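Side-chain contacts in CalS13 (Micromonospora echinospora, PDB 4ZAS), which probably transfers an amino group to a nucleotide-linked keto sugar, with pyridoxal 5'-phosphate as cofactor: residues Ala61-Glu64 / Ala65-Ser69; Val79-Gly82 / Thr83-Leu86; Thr119-Pro122 / Ile123-Asn126; Ala205-Gly208 / Thr209-Asn212; Asp238-Asp241 / Arg242-Arg246. All blocks are in the same frame, centred on the assembly; numbering follows the deposited sequence.

Interaction 1 (Ala61-Glu64 / Ala65-Ser69); sequences AEYE and AAVGS
The phenol ring of Tyr63 carries a methyl group of Val67 over one of its faces. Val67 CG2 lies 4.0 Å from the centroid of the Tyr63 ring and 29° off the ring normal, a CH-pi contact displaced toward one side of the ring, so that Tyr63 CE1 comes closest, 3.6 Å from Val67 CG2. Around the rest of the phenol gather Leu282 and Leu285 of helix 275-305, Phe231 of strand 230-233 and several loop residues. Tyr63 CG stands anti to its own backbone nitrogen (chi1 165°), which carries the phenol out from the helix, where one of its faces meets the Val67 branch one turn on. Val67 answers with the branch that lies beside its N. The backbone reinforces the pair: Val67 N donates to Tyr63 O at 2.9 Å, almost head-on to the carbonyl and nearly straight at 173°. Neighbouring rungs, such as Gly68 N to Glu64 O at 3.0 Å, are less direct, with the donor tilted from the carbonyl plane. Ala66, a small residue beside helix 275-305, brings CB to 3.5 Å from Tyr63 O and touches Leu285. Glu64 points another way; its extended chain carries OE2 to a salt bridge with Arg247 and a hydrogen bond with Ser78. The chemistry is thus divided by side of the helix: dispersion and CH-pi attraction seat the buried face, where a flat ring and a branched aliphatic group fit together, while the carboxylate of Glu64 has a cation and a hydroxyl that would probably favour its charged form.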
loop_
_atom_site.group_PDB
_atom_site.type_symbol
_atom_site.label_atom_id
_atom_site.label_comp_id
_atom_site.label_asym_id
_atom_site.label_seq_id
_atom_site.Cartn_x
_atom_site.Cartn_y
_atom_site.Cartn_z
ATOM N N ALA A 61 -10.586 -7.259 -12.194
ATOM C CA ALA A 61 -10.196 -7.700 -13.531
ATOM C C ALA A 61 -11.048 -7.018 -14.604
ATOM O O ALA A 61 -10.537 -6.655 -15.652
ATOM C CB ALA A 61 -10.297 -9.207 -13.654
ATOM N N GLU A 62 -12.347 -6.862 -14.339
ATOM C CA GLU A 62 -13.262 -6.210 -15.284
ATOM C C GLU A 62 -12.853 -4.752 -15.480
ATOM O O GLU A 62 -12.930 -4.219 -16.584
ATOM C CB GLU A 62 -14.718 -6.270 -14.806
ATOM C CG GLU A 62 -15.665 -5.579 -15.773
ATOM C CD GLU A 62 -17.109 -5.482 -15.291
ATOM O OE1 GLU A 62 -17.459 -6.054 -14.241
ATOM O OE2 GLU A 62 -17.907 -4.815 -15.987
ATOM N N TYR A 63 -12.459 -4.108 -14.389
ATOM C CA TYR A 63 -11.947 -2.750 -14.425
ATOM C C TYR A 63 -10.633 -2.641 -15.223
ATOM O O TYR A 63 -10.511 -1.809 -16.121
ATOM C CB TYR A 63 -11.783 -2.250 -12.989
ATOM C CG TYR A 63 -10.948 -1.004 -12.806
ATOM C CD1 TYR A 63 -11.384 0.241 -13.270
ATOM C CD2 TYR A 63 -9.755 -1.054 -12.087
ATOM C CE1 TYR A 63 -10.637 1.385 -13.060
ATOM C CE2 TYR A 63 -8.996 0.093 -11.882
ATOM C CZ TYR A 63 -9.448 1.309 -12.366
ATOM O OH TYR A 63 -8.682 2.440 -12.163
ATOM N N GLU A 64 -9.667 -3.499 -14.917
ATOM C CA GLU A 64 -8.383 -3.499 -15.629
ATOM C C GLU A 64 -8.573 -3.649 -17.141
ATOM O O GLU A 64 -7.857 -3.035 -17.931
ATOM C CB GLU A 64 -7.468 -4.613 -15.107
ATOM C CG GLU A 64 -6.934 -4.411 -13.690
ATOM C CD GLU A 64 -6.154 -5.629 -13.194
ATOM O OE1 GLU A 64 -6.315 -6.710 -13.802
ATOM O OE2 GLU A 64 -5.392 -5.514 -12.200
ATOM N N ALA A 65 -9.518 -4.487 -17.544
ATOM C CA ALA A 65 -9.808 -4.658 -18.962
ATOM C C ALA A 65 -10.372 -3.382 -19.580
ATOM O O ALA A 65 -9.969 -2.987 -20.674
ATOM C CB ALA A 65 -10.778 -5.815 -19.174
ATOM N N ALA A 66 -11.286 -2.730 -18.863
ATOM C CA ALA A 66 -11.944 -1.515 -19.351
ATOM C C ALA A 66 -10.944 -0.391 -19.514
ATOM O O ALA A 66 -10.982 0.342 -20.504
ATOM C CB ALA A 66 -13.046 -1.096 -18.423
ATOM N N VAL A 67 -10.063 -0.243 -18.530
ATOM C CA VAL A 67 -8.992 0.733 -18.636
ATOM C C VAL A 67 -8.129 0.409 -19.859
ATOM O O VAL A 67 -7.796 1.292 -20.660
ATOM C CB VAL A 67 -8.138 0.779 -17.362
ATOM C CG1 VAL A 67 -6.906 1.591 -17.620
ATOM C CG2 VAL A 67 -8.920 1.399 -16.213
ATOM N N GLY A 68 -7.774 -0.870 -19.993
ATOM C CA GLY A 68 -6.932 -1.322 -21.082
ATOM C C GLY A 68 -7.563 -1.026 -22.425
ATOM O O GLY A 68 -6.888 -0.634 -23.384
ATOM N N SER A 69 -8.879 -1.175 -22.474
ATOM C CA SER A 69 -9.619 -1.008 -23.708
ATOM C C SER A 69 -9.596 0.457 -24.140
ATOM O O SER A 69 -9.514 0.756 -25.327
ATOM C CB SER A 69 -11.059 -1.490 -23.522
ATOM O OG SER A 69 -11.745 -1.562 -24.756
#

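Interaction 2 (Val79-Gly82 / Thr83-Leu86); sequences VNCG and TAGL
Cys81 caps the first turn of helix 82-94: its SG, 3.6 Å from Ala84 N, accepts a long N-H...S hydrogen bond from that amide at an angle of 151°. The sulfur can do this because it sits between the backbone N and the carbonyl carbon of its own residue (chi1 59°), turned toward the helix start, and it also packs 3.7 Å from Ala84 CB. A cysteine suits this buried N-cap, serving as both acceptor and apolar filler. Regular helical bonding takes over at once, with Gly85 N held by Cys81 O at 3.1 Å and Leu86 N by Gly82 O at 3.0 Å. Asn80 OD1 rests against Ala84 CB at 3.4 Å, and Val79 CG2 lies 3.8 Å from Gly85 CA, where a glycine admits the valine methyl close to the helix backbone. Two further polar groups look to the cofactor: Gly82 N and Thr83 OG1 each hydrogen-bond a different phosphate oxygen of the pyridoxal-phosphate lysine at position 222. Arg270 of the second subunit packs against Cys81 and Thr83. A phosphate received at the N-terminus of a helix, with a glycine amide and a threonine hydroxyl as ligands, is characteristic of the cofactor site in fold type I aminotransferases.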
loop_
_atom_site.group_PDB
_atom_site.type_symbol
_atom_site.label_atom_id
_atom_site.label_comp_id
_atom_site.label_asym_id
_atom_site.label_seq_id
_atom_site.Cartn_x
_atom_site.Cartn_y
_atom_site.Cartn_z
ATOM N N VAL A 79 -3.279 -1.383 -8.863
ATOM C CA VAL A 79 -2.541 -1.370 -7.591
ATOM C C VAL A 79 -3.307 -0.484 -6.607
ATOM O O VAL A 79 -4.219 0.222 -7.011
ATOM C CB VAL A 79 -1.088 -0.877 -7.756
ATOM C CG1 VAL A 79 -0.154 -1.971 -8.324
ATOM C CG2 VAL A 79 -1.058 0.409 -8.595
ATOM N N ASN A 80 -2.931 -0.507 -5.326
ATOM C CA ASN A 80 -3.758 0.143 -4.307
ATOM C C ASN A 80 -3.483 1.657 -4.179
ATOM O O ASN A 80 -4.128 2.325 -3.376
ATOM C CB ASN A 80 -3.651 -0.577 -2.927
ATOM C CG ASN A 80 -2.230 -0.650 -2.368
ATOM O OD1 ASN A 80 -1.271 -0.135 -2.943
ATOM N ND2 ASN A 80 -2.106 -1.279 -1.201
ATOM N N CYS A 81 -2.507 2.162 -4.937
ATOM C CA CYS A 81 -2.284 3.608 -5.156
ATOM C C CYS A 81 -1.200 3.834 -6.210
ATOM O O CYS A 81 -0.464 2.908 -6.562
ATOM C CB CYS A 81 -1.896 4.348 -3.867
ATOM S SG CYS A 81 -0.427 3.781 -3.036
ATOM N N GLY A 82 -1.088 5.074 -6.688
ATOM C CA GLY A 82 -0.110 5.432 -7.698
ATOM C C GLY A 82 1.331 5.299 -7.234
ATOM O O GLY A 82 2.208 4.874 -7.987
ATOM N N THR A 83 1.587 5.683 -5.993
ATOM C CA THR A 83 2.922 5.583 -5.427
ATOM C C THR A 83 3.373 4.115 -5.400
ATOM O O THR A 83 4.540 3.795 -5.659
ATOM C CB THR A 83 2.959 6.173 -4.023
ATOM O OG1 THR A 83 2.346 7.466 -4.026
ATOM C CG2 THR A 83 4.373 6.274 -3.521
ATOM N N ALA A 84 2.442 3.220 -5.070
ATOM C CA ALA A 84 2.741 1.791 -5.088
ATOM C C ALA A 84 3.006 1.339 -6.527
ATOM O O ALA A 84 3.857 0.480 -6.744
ATOM C CB ALA A 84 1.617 0.983 -4.456
ATOM N N GLY A 85 2.294 1.911 -7.505
ATOM C CA GLY A 85 2.579 1.619 -8.900
ATOM C C GLY A 85 4.036 1.962 -9.226
ATOM O O GLY A 85 4.747 1.192 -9.883
ATOM N N LEU A 86 4.500 3.110 -8.732
ATOM C CA LEU A 86 5.876 3.522 -8.973
ATOM C C LEU A 86 6.842 2.630 -8.213
ATOM O O LEU A 86 7.898 2.264 -8.740
ATOM C CB LEU A 86 6.099 4.995 -8.589
ATOM C CG LEU A 86 5.462 6.004 -9.550
ATOM C CD1 LEU A 86 5.201 7.333 -8.862
ATOM C CD2 LEU A 86 6.318 6.202 -10.780
#

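Interaction 3 (Thr119-Pro122 / Ile123-Asn126); sequences TNWP and ILAN
Helix 121-125 is barely more than one turn, spanned by the bond from Ala125 N to Trp121 O at 2.9 Å in the carbonyl plane, while Ile123 N, inside the first turn, reaches back to Asn120 O at 2.8 Å, from above that carbonyl's plane. Pro122, which has no N-H to give, suits the first turn. Its carbonyl is gripped twice by Asn126: the side-chain ND2 approaches Pro122 O at 3.1 Å and the backbone Asn126 N at 3.2 Å, from opposite faces of the carbonyl plane. Asparagine thus folds back over the helix end, and its ND2 also bonds His87 O of helix 82-94. Trp121 and Leu124 run out alongside each other, with Trp121 CE3 4.0 Å from Leu124 CD1. Similar first torsions (chi1 -65° and -54°), three residues apart on the helix, help to keep them together. Trp121 NE1 bonds Leu249 O of the second subunit, and Leu124 packs on Trp267 of that chain. Asn120 and Ile123 are likewise neighbours, Ile123 CD1 being 3.9 Å from Asn120 OD1, with the amide held by Thr111, Thr112 and Asn356. The chemistry implies a short helix secured at its end by two N-H donors of Asn126 on one oxygen, with Ile123 and Leu124 against strand 129-132 and Trp121 turned to the second subunit.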
loop_
_atom_site.group_PDB
_atom_site.type_symbol
_atom_site.label_atom_id
_atom_site.label_comp_id
_atom_site.label_asym_id
_atom_site.label_seq_id
_atom_site.Cartn_x
_atom_site.Cartn_y
_atom_site.Cartn_z
ATOM N N THR A 119 6.274 10.491 -6.337
ATOM C CA THR A 119 7.029 10.166 -7.531
ATOM C C THR A 119 8.415 9.662 -7.172
ATOM O O THR A 119 8.898 8.710 -7.756
ATOM C CB THR A 119 7.152 11.389 -8.451
ATOM O OG1 THR A 119 5.841 11.801 -8.863
ATOM C CG2 THR A 119 7.997 11.064 -9.688
ATOM N N ASN A 120 9.040 10.266 -6.176
ATOM C CA ASN A 120 10.468 10.066 -5.993
ATOM C C ASN A 120 10.870 9.169 -4.806
ATOM O O ASN A 120 11.883 8.468 -4.870
ATOM C CB ASN A 120 11.145 11.429 -5.845
ATOM C CG ASN A 120 11.097 12.239 -7.125
ATOM O OD1 ASN A 120 11.313 11.711 -8.210
ATOM N ND2 ASN A 120 10.807 13.531 -7.001
ATOM N N TRP A 121 10.087 9.161 -3.735
ATOM C CA TRP A 121 10.462 8.329 -2.599
ATOM C C TRP A 121 10.510 6.836 -2.918
ATOM O O TRP A 121 11.324 6.134 -2.329
ATOM C CB TRP A 121 9.534 8.573 -1.411
ATOM C CG TRP A 121 9.570 9.975 -0.773
ATOM C CD1 TRP A 121 8.698 10.441 0.164
ATOM C CD2 TRP A 121 10.495 11.063 -1.022
ATOM N NE1 TRP A 121 9.010 11.726 0.516
ATOM C CE2 TRP A 121 10.106 12.134 -0.192
ATOM C CE3 TRP A 121 11.605 11.237 -1.863
ATOM C CZ2 TRP A 121 10.786 13.356 -0.170
ATOM C CZ3 TRP A 121 12.281 12.457 -1.837
ATOM C CH2 TRP A 121 11.865 13.496 -1.002
ATOM N N PRO A 122 9.662 6.344 -3.844
ATOM C CA PRO A 122 9.843 4.958 -4.298
ATOM C C PRO A 122 11.222 4.679 -4.878
ATOM O O PRO A 122 11.650 3.520 -4.861
ATOM C CB PRO A 122 8.777 4.796 -5.374
ATOM C CG PRO A 122 7.686 5.663 -4.915
ATOM C CD PRO A 122 8.355 6.869 -4.277
ATOM N N ILE A 123 11.913 5.706 -5.373
ATOM C CA ILE A 123 13.277 5.483 -5.802
ATOM C C ILE A 123 14.075 5.043 -4.586
ATOM O O ILE A 123 14.816 4.062 -4.649
ATOM C CB ILE A 123 13.907 6.728 -6.440
ATOM C CG1 ILE A 123 13.158 7.140 -7.716
ATOM C CG2 ILE A 123 15.377 6.474 -6.731
ATOM C CD1 ILE A 123 13.561 8.532 -8.210
ATOM N N LEU A 124 13.891 5.734 -3.464
ATOM C CA LEU A 124 14.666 5.416 -2.258
ATOM C C LEU A 124 14.226 4.095 -1.609
ATOM O O LEU A 124 15.069 3.338 -1.120
ATOM C CB LEU A 124 14.602 6.566 -1.238
ATOM C CG LEU A 124 15.009 7.972 -1.747
ATOM C CD1 LEU A 124 14.792 9.049 -0.678
ATOM C CD2 LEU A 124 16.433 8.044 -2.299
ATOM N N ALA A 125 12.930 3.797 -1.642
ATOM C CA ALA A 125 12.418 2.551 -1.063
ATOM C C ALA A 125 13.002 1.336 -1.784
ATOM O O ALA A 125 13.206 0.284 -1.184
ATOM C CB ALA A 125 10.895 2.519 -1.110
ATOM N N ASN A 126 13.309 1.503 -3.064
ATOM C CA ASN A 126 13.932 0.442 -3.841
ATOM C C ASN A 126 15.449 0.446 -3.696
ATOM O O ASN A 126 16.134 -0.298 -4.388
ATOM C CB ASN A 126 13.560 0.585 -5.308
ATOM C CG ASN A 126 12.284 -0.134 -5.669
ATOM O OD1 ASN A 126 12.249 -1.375 -5.706
ATOM N ND2 ASN A 126 11.224 0.634 -5.960
#

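Interaction 4 (Ala205-Gly208 / Thr209-Asn212); sequences APLG and THGN
Thr209 OG1 donates to Pro206 O at 2.6 Å, a short bond lying in the carbonyl plane, and this is the tight side of the type II turn from Pro206 to Thr209. The hydroxyl is aimed there by a chi1 of 57°, which tucks it between the threonine's own N and carbonyl carbon. The bond that normally closes such a turn, Thr209 N to Pro206 O, is weak at 3.3 Å, so the side chain contributes much of the hold on this oxygen. Ala205 CB packs 3.4 Å from the same OG1, close quarters that a small methyl suits. Gly208 occupies the third position of the turn with a positive phi (112°), where a side chain would collide with the carbonyl oxygen of Leu207. The His210 ring folds back over the turn: Thr209 OG1 lies over one of its faces, toward the rim, and Ala205 O sits at its edge, 3.5 Å from His210 CE1. Leu207 meets it more loosely, its CD2 4.2 Å from His210 CE1. The adjoining NE2 bonds Tyr202 O, and the Tyr202 ring meets His210 edge to face. The looser side is bridged by two waters. One, in the plane of the imidazole, joins His210 ND1 to Gly208 N; the second donates to both Gly208 O and Asn212 O, so one water links the turn to the backbone four residues on, although Asn73 ND2 also reaches Gly208 O. Chemically, a hydroxyl-to-carbonyl bond fixes the turn, while two water bridges and the imidazole's bonds link the turn to the chain after it.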
loop_
_atom_site.group_PDB
_atom_site.type_symbol
_atom_site.label_atom_id
_atom_site.label_comp_id
_atom_site.label_asym_id
_atom_site.label_seq_id
_atom_site.Cartn_x
_atom_site.Cartn_y
_atom_site.Cartn_z
ATOM N N ALA A 205 -2.289 9.449 -29.689
ATOM C CA ALA A 205 -2.558 8.210 -28.940
ATOM C C ALA A 205 -2.466 8.451 -27.443
ATOM O O ALA A 205 -1.634 9.239 -26.979
ATOM C CB ALA A 205 -1.597 7.103 -29.362
ATOM N N PRO A 206 -3.299 7.748 -26.671
ATOM C CA PRO A 206 -3.257 7.884 -25.211
ATOM C C PRO A 206 -1.932 7.496 -24.567
ATOM O O PRO A 206 -1.176 6.682 -25.086
ATOM C CB PRO A 206 -4.389 6.944 -24.733
ATOM C CG PRO A 206 -4.807 6.156 -25.909
ATOM C CD PRO A 206 -4.470 6.981 -27.123
ATOM N N LEU A 207 -1.637 8.131 -23.446
ATOM C CA LEU A 207 -0.446 7.802 -22.720
ATOM C C LEU A 207 -0.601 6.373 -22.241
ATOM O O LEU A 207 -1.687 5.969 -21.817
ATOM C CB LEU A 207 -0.231 8.751 -21.557
ATOM C CG LEU A 207 -0.090 10.226 -21.908
ATOM C CD1 LEU A 207 0.036 11.067 -20.598
ATOM C CD2 LEU A 207 1.114 10.385 -22.800
ATOM N N GLY A 208 0.487 5.614 -22.322
ATOM C CA GLY A 208 0.456 4.191 -22.048
ATOM C C GLY A 208 0.713 3.377 -23.300
ATOM O O GLY A 208 0.870 2.152 -23.229
ATOM N N THR A 209 0.796 4.058 -24.445
ATOM C CA THR A 209 1.000 3.374 -25.723
ATOM C C THR A 209 2.341 3.664 -26.404
ATOM O O THR A 209 2.561 3.250 -27.539
ATOM C CB THR A 209 -0.145 3.720 -26.731
ATOM O OG1 THR A 209 -0.213 5.146 -26.920
ATOM C CG2 THR A 209 -1.469 3.274 -26.189
ATOM N N HIS A 210 3.274 4.271 -25.689
ATOM C CA HIS A 210 4.506 4.735 -26.333
ATOM C C HIS A 210 5.743 3.930 -25.949
ATOM O O HIS A 210 6.867 4.421 -26.075
ATOM C CB HIS A 210 4.706 6.224 -25.991
ATOM C CG HIS A 210 3.579 7.093 -26.458
ATOM N ND1 HIS A 210 2.525 7.448 -25.641
ATOM C CD2 HIS A 210 3.322 7.650 -27.671
ATOM C CE1 HIS A 210 1.673 8.194 -26.327
ATOM N NE2 HIS A 210 2.134 8.331 -27.562
ATOM N N GLY A 211 5.539 2.708 -25.455
ATOM C CA GLY A 211 6.643 1.792 -25.218
ATOM C C GLY A 211 7.382 1.926 -23.894
ATOM O O GLY A 211 8.403 1.284 -23.683
ATOM N N ASN A 212 6.872 2.748 -22.989
ATOM C CA ASN A 212 7.488 2.893 -21.674
ATOM C C ASN A 212 6.562 2.289 -20.645
ATOM O O ASN A 212 5.399 2.022 -20.938
ATOM C CB ASN A 212 7.729 4.349 -21.304
ATOM C CG ASN A 212 8.565 5.084 -22.314
ATOM O OD1 ASN A 212 9.551 4.559 -22.839
ATOM N ND2 ASN A 212 8.177 6.319 -22.590
HETATM O O HOH W 1 2.903 6.941 -22.754
HETATM O O HOH W 2 2.997 1.000 -22.253
#

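Interaction 5 (Asp238-Asp241 / Arg242-Arg246); sequences DLYD and RLRLR
Arg242 N donates to Asp238 O at 3.0 Å with an N-H...O angle of 162°, the straightest of four successive backbone bonds in this part of helix 237-247. The side chains of that pair do not follow suit: Asp238 OD2 and Arg242 NH2 stay 6.0 Å apart, and Arg242 forms its salt bridge with Glu266 instead. One turn along, the side chains of Tyr240 and Arg244 leave the helix together. The contact is made by the arginine's methylene rather than its charge, with Arg244 CD 3.4 Å from Tyr240 OH and 3.7 Å from Tyr240 CZ. Ring and guanidinium planes are only 9° apart, yet the guanidinium is displaced sidelong past the ring, so the two do not stack. Tyr240 CG stands anti to its backbone N (chi1 173°), carrying the phenol outward and somewhat toward the next turn; long, flexible arginine suits the exposed place beside it. Arg244 comes near Arg247 and Arg253, the latter a dTDP-binding residue, consistent with a basic surface for the nucleotide diphosphate. Leu239 and Leu243 turn to the inner side of the helix and touch Leu234, and Leu243 also packs on Leu88 and Leu92, seating helix 237-247, which follows strand 230-233, against helix 82-94.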
loop_
_atom_site.group_PDB
_atom_site.type_symbol
_atom_site.label_atom_id
_atom_site.label_comp_id
_atom_site.label_asym_id
_atom_site.label_seq_id
_atom_site.Cartn_x
_atom_site.Cartn_y
_atom_site.Cartn_z
ATOM N N ASP A 238 6.478 -9.631 -20.983
ATOM C CA ASP A 238 7.391 -10.044 -19.913
ATOM C C ASP A 238 7.228 -9.142 -18.705
ATOM O O ASP A 238 7.105 -9.611 -17.573
ATOM C CB ASP A 238 8.857 -10.007 -20.350
ATOM C CG ASP A 238 9.214 -11.142 -21.271
ATOM O OD1 ASP A 238 8.382 -12.063 -21.427
ATOM O OD2 ASP A 238 10.339 -11.119 -21.824
ATOM N N LEU A 239 7.225 -7.838 -18.955
ATOM C CA LEU A 239 7.100 -6.896 -17.872
ATOM C C LEU A 239 5.712 -7.010 -17.219
ATOM O O LEU A 239 5.593 -6.928 -15.996
ATOM C CB LEU A 239 7.364 -5.475 -18.372
ATOM C CG LEU A 239 8.789 -5.186 -18.851
ATOM C CD1 LEU A 239 8.924 -3.740 -19.251
ATOM C CD2 LEU A 239 9.778 -5.513 -17.764
ATOM N N TYR A 240 4.682 -7.249 -18.027
ATOM C CA TYR A 240 3.332 -7.418 -17.510
ATOM C C TYR A 240 3.237 -8.630 -16.575
ATOM O O TYR A 240 2.682 -8.532 -15.484
ATOM C CB TYR A 240 2.326 -7.577 -18.646
ATOM C CG TYR A 240 0.941 -7.918 -18.150
ATOM C CD1 TYR A 240 0.092 -6.924 -17.676
ATOM C CD2 TYR A 240 0.484 -9.238 -18.130
ATOM C CE1 TYR A 240 -1.178 -7.226 -17.221
ATOM C CE2 TYR A 240 -0.785 -9.545 -17.669
ATOM C CZ TYR A 240 -1.611 -8.532 -17.216
ATOM O OH TYR A 240 -2.875 -8.822 -16.762
ATOM N N ASP A 241 3.761 -9.773 -17.010
ATOM C CA ASP A 241 3.757 -10.970 -16.176
ATOM C C ASP A 241 4.509 -10.693 -14.878
ATOM O O ASP A 241 4.004 -10.972 -13.789
ATOM C CB ASP A 241 4.381 -12.162 -16.902
ATOM C CG ASP A 241 3.519 -12.666 -18.056
ATOM O OD1 ASP A 241 2.310 -12.354 -18.076
ATOM O OD2 ASP A 241 4.051 -13.377 -18.942
ATOM N N ARG A 242 5.694 -10.102 -14.997
ATOM C CA ARG A 242 6.539 -9.868 -13.835
ATOM C C ARG A 242 5.916 -8.954 -12.778
ATOM O O ARG A 242 6.065 -9.187 -11.582
ATOM C CB ARG A 242 7.890 -9.294 -14.256
ATOM C CG ARG A 242 8.877 -9.317 -13.103
ATOM C CD ARG A 242 10.285 -8.953 -13.514
ATOM N NE ARG A 242 10.708 -9.579 -14.764
ATOM C CZ ARG A 242 11.345 -10.743 -14.841
ATOM N NH1 ARG A 242 11.646 -11.419 -13.741
ATOM N NH2 ARG A 242 11.690 -11.224 -16.028
ATOM N N LEU A 243 5.230 -7.908 -13.215
ATOM C CA LEU A 243 4.676 -6.954 -12.274
ATOM C C LEU A 243 3.445 -7.507 -11.606
ATOM O O LEU A 243 3.175 -7.196 -10.448
ATOM C CB LEU A 243 4.363 -5.633 -12.966
ATOM C CG LEU A 243 5.306 -4.553 -12.455
ATOM C CD1 LEU A 243 6.696 -5.053 -12.632
ATOM C CD2 LEU A 243 5.126 -3.222 -13.167
ATOM N N ARG A 244 2.698 -8.324 -12.341
ATOM C CA ARG A 244 1.498 -8.945 -11.805
ATOM C C ARG A 244 1.940 -9.885 -10.670
ATOM O O ARG A 244 1.305 -9.961 -9.611
ATOM C CB ARG A 244 0.755 -9.710 -12.901
ATOM C CG ARG A 244 -0.748 -9.708 -12.758
ATOM C CD ARG A 244 -1.448 -10.277 -13.993
ATOM N NE ARG A 244 -1.945 -11.629 -13.731
ATOM C CZ ARG A 244 -3.125 -11.901 -13.171
ATOM N NH1 ARG A 244 -3.944 -10.920 -12.820
ATOM N NH2 ARG A 244 -3.492 -13.159 -12.963
ATOM N N LEU A 245 3.083 -10.535 -10.889
ATOM C CA LEU A 245 3.691 -11.411 -9.910
ATOM C C LEU A 245 4.088 -10.670 -8.649
ATOM O O LEU A 245 3.726 -11.089 -7.544
ATOM C CB LEU A 245 4.939 -12.082 -10.493
ATOM C CG LEU A 245 4.932 -13.573 -10.794
ATOM C CD1 LEU A 245 6.299 -13.991 -11.268
ATOM C CD2 LEU A 245 4.560 -14.334 -9.530
ATOM N N ARG A 246 4.870 -9.601 -8.804
ATOM C CA ARG A 246 5.376 -8.882 -7.641
ATOM C C ARG A 246 4.268 -8.106 -6.951
ATOM O O ARG A 246 4.461 -7.578 -5.853
ATOM C CB ARG A 246 6.506 -7.941 -8.023
ATOM C CG ARG A 246 7.694 -8.648 -8.561
ATOM C CD ARG A 246 8.839 -7.700 -8.792
ATOM N NE ARG A 246 9.998 -8.417 -9.318
ATOM C CZ ARG A 246 11.168 -7.849 -9.576
ATOM N NH1 ARG A 246 11.324 -6.548 -9.372
ATOM N NH2 ARG A 246 12.176 -8.577 -10.033
#

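Overall arrangement
Interaction 2 is the buried one, at the cofactor phosphate; interactions 1, 3 and 4 are partly buried, and interaction 5 lies at the surface. Interactions 2 and 3 touch directly, Thr83 CG2 packing on Pro122 CG at 3.6 Å, and both reach the second subunit. Interactions 1 and 5 lie within longer helices, their nearest atoms about 5 Å apart, and Arg247 approaches both. Their i to i+4 pairs differ with place: a methyl over a ring inside, an arginine methylene beside a phenol outside. Interactions 2 and 3 finish helix ends, by sulfur at the start and a carboxamide at the close. Interaction 4, a turn without helix, alone uses bridging waters across its segments.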